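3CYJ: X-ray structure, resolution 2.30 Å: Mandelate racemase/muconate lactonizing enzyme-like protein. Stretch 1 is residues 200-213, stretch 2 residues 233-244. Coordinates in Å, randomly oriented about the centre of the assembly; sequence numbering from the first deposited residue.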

# COMPACT_ATOMS: atom_id res chain seq x y z
N THR A 200 -0.01 5.94 -25.81
CA THR A 200 0.17 4.88 -24.82
C THR A 200 1.09 5.42 -23.76
O THR A 200 1.67 6.48 -23.92
N ARG A 201 1.25 4.67 -22.67
CA ARG A 201 2.02 5.11 -21.51
C ARG A 201 3.48 5.46 -21.86
O ARG A 201 3.96 6.54 -21.51
N LYS A 202 4.21 4.52 -22.47
CA LYS A 202 5.62 4.71 -22.81
C LYS A 202 5.81 5.68 -23.94
O LYS A 202 6.85 6.31 -24.02
N GLN A 203 4.81 5.81 -24.82
CA GLN A 203 4.80 6.81 -25.90
C GLN A 203 4.75 8.20 -25.27
O GLN A 203 5.53 9.10 -25.64
N ALA A 204 3.84 8.39 -24.33
CA ALA A 204 3.69 9.66 -23.64
C ALA A 204 4.99 10.00 -22.86
O ALA A 204 5.45 11.12 -22.88
N LEU A 205 5.57 9.03 -22.16
CA LEU A 205 6.83 9.29 -21.45
C LEU A 205 7.89 9.74 -22.44
O LEU A 205 8.59 10.70 -22.17
N TYR A 206 8.00 9.11 -23.60
CA TYR A 206 8.98 9.56 -24.61
C TYR A 206 8.75 11.04 -24.99
O TYR A 206 9.69 11.85 -25.01
N TRP A 207 7.48 11.38 -25.28
CA TRP A 207 7.16 12.71 -25.80
C TRP A 207 7.26 13.81 -24.77
O TRP A 207 7.61 14.90 -25.13
N ALA A 208 6.92 13.53 -23.51
CA ALA A 208 7.12 14.52 -22.48
C ALA A 208 8.60 15.01 -22.53
O ALA A 208 8.85 16.20 -22.44
N GLY A 209 9.55 14.07 -22.63
CA GLY A 209 10.98 14.40 -22.64
C GLY A 209 11.43 15.06 -23.95
O GLY A 209 12.12 16.10 -23.92
N ALA A 210 11.02 14.48 -25.08
CA ALA A 210 11.27 15.01 -26.40
C ALA A 210 10.77 16.46 -26.58
O ALA A 210 11.49 17.32 -27.05
N PHE A 211 9.51 16.70 -26.25
CA PHE A 211 8.97 18.05 -26.33
C PHE A 211 9.68 19.02 -25.38
O PHE A 211 9.93 20.15 -25.79
N ALA A 212 10.02 18.60 -24.15
CA ALA A 212 10.86 19.45 -23.31
C ALA A 212 12.17 19.91 -24.01
O ALA A 212 12.46 21.12 -24.07
N ARG A 213 12.90 18.97 -24.63
CA ARG A 213 14.17 19.25 -25.31
C ARG A 213 13.98 20.06 -26.58
O ARG A 213 14.70 21.02 -26.83
N ARG A 233 -0.38 8.65 -13.37
CA ARG A 233 0.43 8.61 -12.15
C ARG A 233 1.84 8.29 -12.54
O ARG A 233 2.77 8.89 -12.00
N LEU A 234 2.00 7.37 -13.50
CA LEU A 234 3.32 7.03 -14.02
C LEU A 234 4.00 8.27 -14.62
O LEU A 234 5.20 8.52 -14.36
N LEU A 235 3.25 9.03 -15.43
CA LEU A 235 3.82 10.20 -16.05
C LEU A 235 4.08 11.34 -15.06
O LEU A 235 5.01 12.13 -15.23
N ARG A 236 3.22 11.44 -14.05
CA ARG A 236 3.45 12.38 -12.93
C ARG A 236 4.81 12.06 -12.28
O ARG A 236 5.65 12.93 -12.17
N ASP A 237 5.03 10.80 -11.94
CA ASP A 237 6.24 10.38 -11.26
C ASP A 237 7.47 10.43 -12.12
O ASP A 237 8.53 10.70 -11.60
N ARG A 238 7.38 10.17 -13.43
CA ARG A 238 8.59 9.93 -14.21
C ARG A 238 8.90 11.06 -15.20
O ARG A 238 10.03 11.16 -15.69
N GLY A 239 7.89 11.89 -15.53
CA GLY A 239 8.10 12.95 -16.49
C GLY A 239 9.13 13.99 -16.02
O GLY A 239 9.40 14.08 -14.82
N PRO A 240 9.65 14.81 -16.94
CA PRO A 240 10.69 15.79 -16.66
C PRO A 240 10.22 16.88 -15.68
O PRO A 240 9.00 17.23 -15.65
N GLY A 241 11.18 17.41 -14.90
CA GLY A 241 10.88 18.52 -14.02
C GLY A 241 10.49 19.70 -14.88
O GLY A 241 10.99 19.86 -16.00
N GLY A 242 9.55 20.50 -14.38
CA GLY A 242 9.05 21.67 -15.10
C GLY A 242 8.02 21.36 -16.18
O GLY A 242 7.52 22.29 -16.84
N VAL A 243 7.68 20.09 -16.42
CA VAL A 243 6.54 19.84 -17.33
C VAL A 243 5.36 19.37 -16.48
O VAL A 243 5.37 18.28 -15.95
N ALA A 244 4.35 20.21 -16.31
CA ALA A 244 3.20 19.79 -15.51
C ALA A 244 2.26 18.79 -16.24
O ALA A 244 1.91 18.97 -17.41

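The two helices, 201-213 and 233-238, run in roughly the same direction, their axes 31° apart and 10.1 Å at closest approach. No hydrogen bond crosses between the stretches, so the 522 Å² they bury rests on van der Waals contact, mostly between apolar side chains, with some methyls against backbone and one against a guanidinium face.

Small residues on the first helix face larger ones of stretch 2: Leu235 from the helix, Pro240 and Val243 from the segment after it. Ala204, Ala208 and Ala212 all direct CB toward stretch 2. Leu235 leaves its backbone sideways, yet chi1 of -83° (m) brings its end nearer to helix 201-213; chi2, at 136°, lies between wells. The result is close packing against backbone as well as side chain: CD2 of Leu235 is 3.6 Å from Leu205 N, and CD1 of Leu235 is 3.7 Å from Ala204 CB. Leu205 N already donates to Arg201 O, so its proximity to a methyl leaves no unmet bond.

Leu205, also sideways at CB, adopts t/p (-176°, 59°), which sends its methyls toward the end of the second helix. CD1 of Leu205 lies 4.1 Å from Gly239 N, while CD2 of Leu205 covers one face of the Arg238 guanidinium, 3.7 Å from Arg238 NH1. Arg238 folds through m/m/m, and its NH1 and NH2 are hydrogen-bonded elsewhere in the structure. Leu234, t/p with CB toward stretch 1, places CD2 4.0 Å from Arg201 CB.

Beyond the helix, Pro240 continues the contact with a C-gamma exo ring: its CD is 3.8 Å from Ala208 CB, and its CG is 3.9 Å from Gly209 CA. The type II turn from Pro240 to Val243 then returns the chain to the interface. Val243, chi1 178° (t), sets CG2 4.1 Å from Ala212 CB. Within that turn Gly242 has a phi of 79°, a value that favours glycine.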

# COMPACT_ATOMS: atom_id res chain seq x y z
CB THR A 200 0.92 3.64 -25.43
OG1 THR A 200 2.28 4.00 -25.83
CG2 THR A 200 0.14 3.08 -26.64
CB ARG A 201 1.98 4.00 -20.41
CG ARG A 201 0.59 3.70 -19.85
CD ARG A 201 0.52 2.53 -18.85
NE ARG A 201 -0.85 2.50 -18.29
CZ ARG A 201 -1.34 1.57 -17.46
NH1 ARG A 201 -0.62 0.52 -17.12
NH2 ARG A 201 -2.60 1.64 -17.05
CB LYS A 202 6.33 3.40 -23.15
CG LYS A 202 6.63 2.54 -21.92
CD LYS A 202 7.73 3.17 -20.99
CE LYS A 202 7.55 2.75 -19.51
NZ LYS A 202 7.90 1.27 -19.26
CB GLN A 203 3.57 6.56 -26.80
CG GLN A 203 3.64 7.11 -28.23
CD GLN A 203 2.30 6.87 -29.07
OE1 GLN A 203 1.31 6.30 -28.55
NE2 GLN A 203 2.29 7.35 -30.35
CB ALA A 204 2.47 9.62 -22.71
CB LEU A 205 7.31 8.08 -20.65
CG LEU A 205 8.59 8.27 -19.77
CD1 LEU A 205 8.47 9.37 -18.72
CD2 LEU A 205 8.90 6.95 -19.03
CB TYR A 206 8.99 8.66 -25.86
CG TYR A 206 9.79 9.29 -26.97
CD1 TYR A 206 11.17 9.13 -27.02
CD2 TYR A 206 9.17 10.09 -27.95
CE1 TYR A 206 11.92 9.75 -28.00
CE2 TYR A 206 9.90 10.71 -28.91
CZ TYR A 206 11.27 10.53 -28.95
OH TYR A 206 12.02 11.16 -29.91
CB TRP A 207 5.79 12.76 -26.50
CG TRP A 207 5.86 12.12 -27.84
CD1 TRP A 207 5.30 10.91 -28.22
CD2 TRP A 207 6.60 12.59 -28.98
NE1 TRP A 207 5.64 10.63 -29.51
CE2 TRP A 207 6.44 11.64 -30.00
CE3 TRP A 207 7.36 13.74 -29.24
CZ2 TRP A 207 7.02 11.80 -31.30
CZ3 TRP A 207 7.92 13.91 -30.50
CH2 TRP A 207 7.75 12.93 -31.51
CB ALA A 208 6.77 13.96 -21.07
CB ALA A 210 10.63 14.09 -27.48
CB PHE A 211 7.48 18.05 -26.04
CG PHE A 211 6.63 17.39 -27.11
CD1 PHE A 211 6.91 17.56 -28.44
CD2 PHE A 211 5.49 16.68 -26.75
CE1 PHE A 211 6.08 16.97 -29.42
CE2 PHE A 211 4.67 16.11 -27.70
CZ PHE A 211 4.97 16.26 -29.04
CB ALA A 212 11.14 18.80 -21.94
CB ARG A 213 14.90 17.95 -25.66
CG ARG A 213 15.33 17.09 -24.47
CD ARG A 213 16.18 15.84 -24.91
NE ARG A 213 15.42 14.84 -25.70
CZ ARG A 213 14.73 13.82 -25.17
NH1 ARG A 213 14.05 12.96 -25.95
NH2 ARG A 213 14.70 13.69 -23.85
CB ARG A 233 -0.15 7.55 -11.18
CG ARG A 233 0.21 7.69 -9.70
CD ARG A 233 -0.85 7.01 -8.78
NE ARG A 233 -0.99 5.57 -9.05
CZ ARG A 233 -2.15 4.95 -9.34
NH1 ARG A 233 -3.30 5.63 -9.39
NH2 ARG A 233 -2.15 3.62 -9.59
CB LEU A 234 3.24 5.92 -15.09
CG LEU A 234 4.53 5.79 -15.95
CD1 LEU A 234 5.53 4.87 -15.25
CD2 LEU A 234 4.34 5.33 -17.45
CB LEU A 235 2.95 10.71 -17.20
CG LEU A 235 3.27 9.92 -18.45
CD1 LEU A 235 1.94 9.64 -19.01
CD2 LEU A 235 4.12 10.75 -19.40
CB ARG A 236 2.31 12.29 -11.93
CG ARG A 236 2.18 13.49 -11.03
CD ARG A 236 3.01 13.36 -9.82
NE ARG A 236 2.91 12.05 -9.16
CZ ARG A 236 1.94 11.64 -8.34
NH1 ARG A 236 0.90 12.41 -8.04
NH2 ARG A 236 2.03 10.44 -7.81
CB ASP A 237 6.10 8.96 -10.74
CG ASP A 237 4.97 8.80 -9.74
OD1 ASP A 237 4.58 9.79 -9.09
OD2 ASP A 237 4.45 7.67 -9.60
CB ARG A 238 8.43 8.61 -15.00
CG ARG A 238 8.61 7.30 -14.23
CD ARG A 238 10.12 6.96 -13.95
NE ARG A 238 11.04 7.19 -15.08
CZ ARG A 238 11.20 6.35 -16.12
NH1 ARG A 238 10.50 5.19 -16.22
NH2 ARG A 238 12.07 6.68 -17.09
CB PRO A 240 10.95 16.45 -18.05
CG PRO A 240 10.14 15.73 -19.02
CD PRO A 240 9.06 15.01 -18.27
CB VAL A 243 6.88 18.80 -18.46
CG1 VAL A 243 5.63 18.50 -19.41
CG2 VAL A 243 8.08 19.27 -19.27
CB ALA A 244 2.43 21.01 -15.06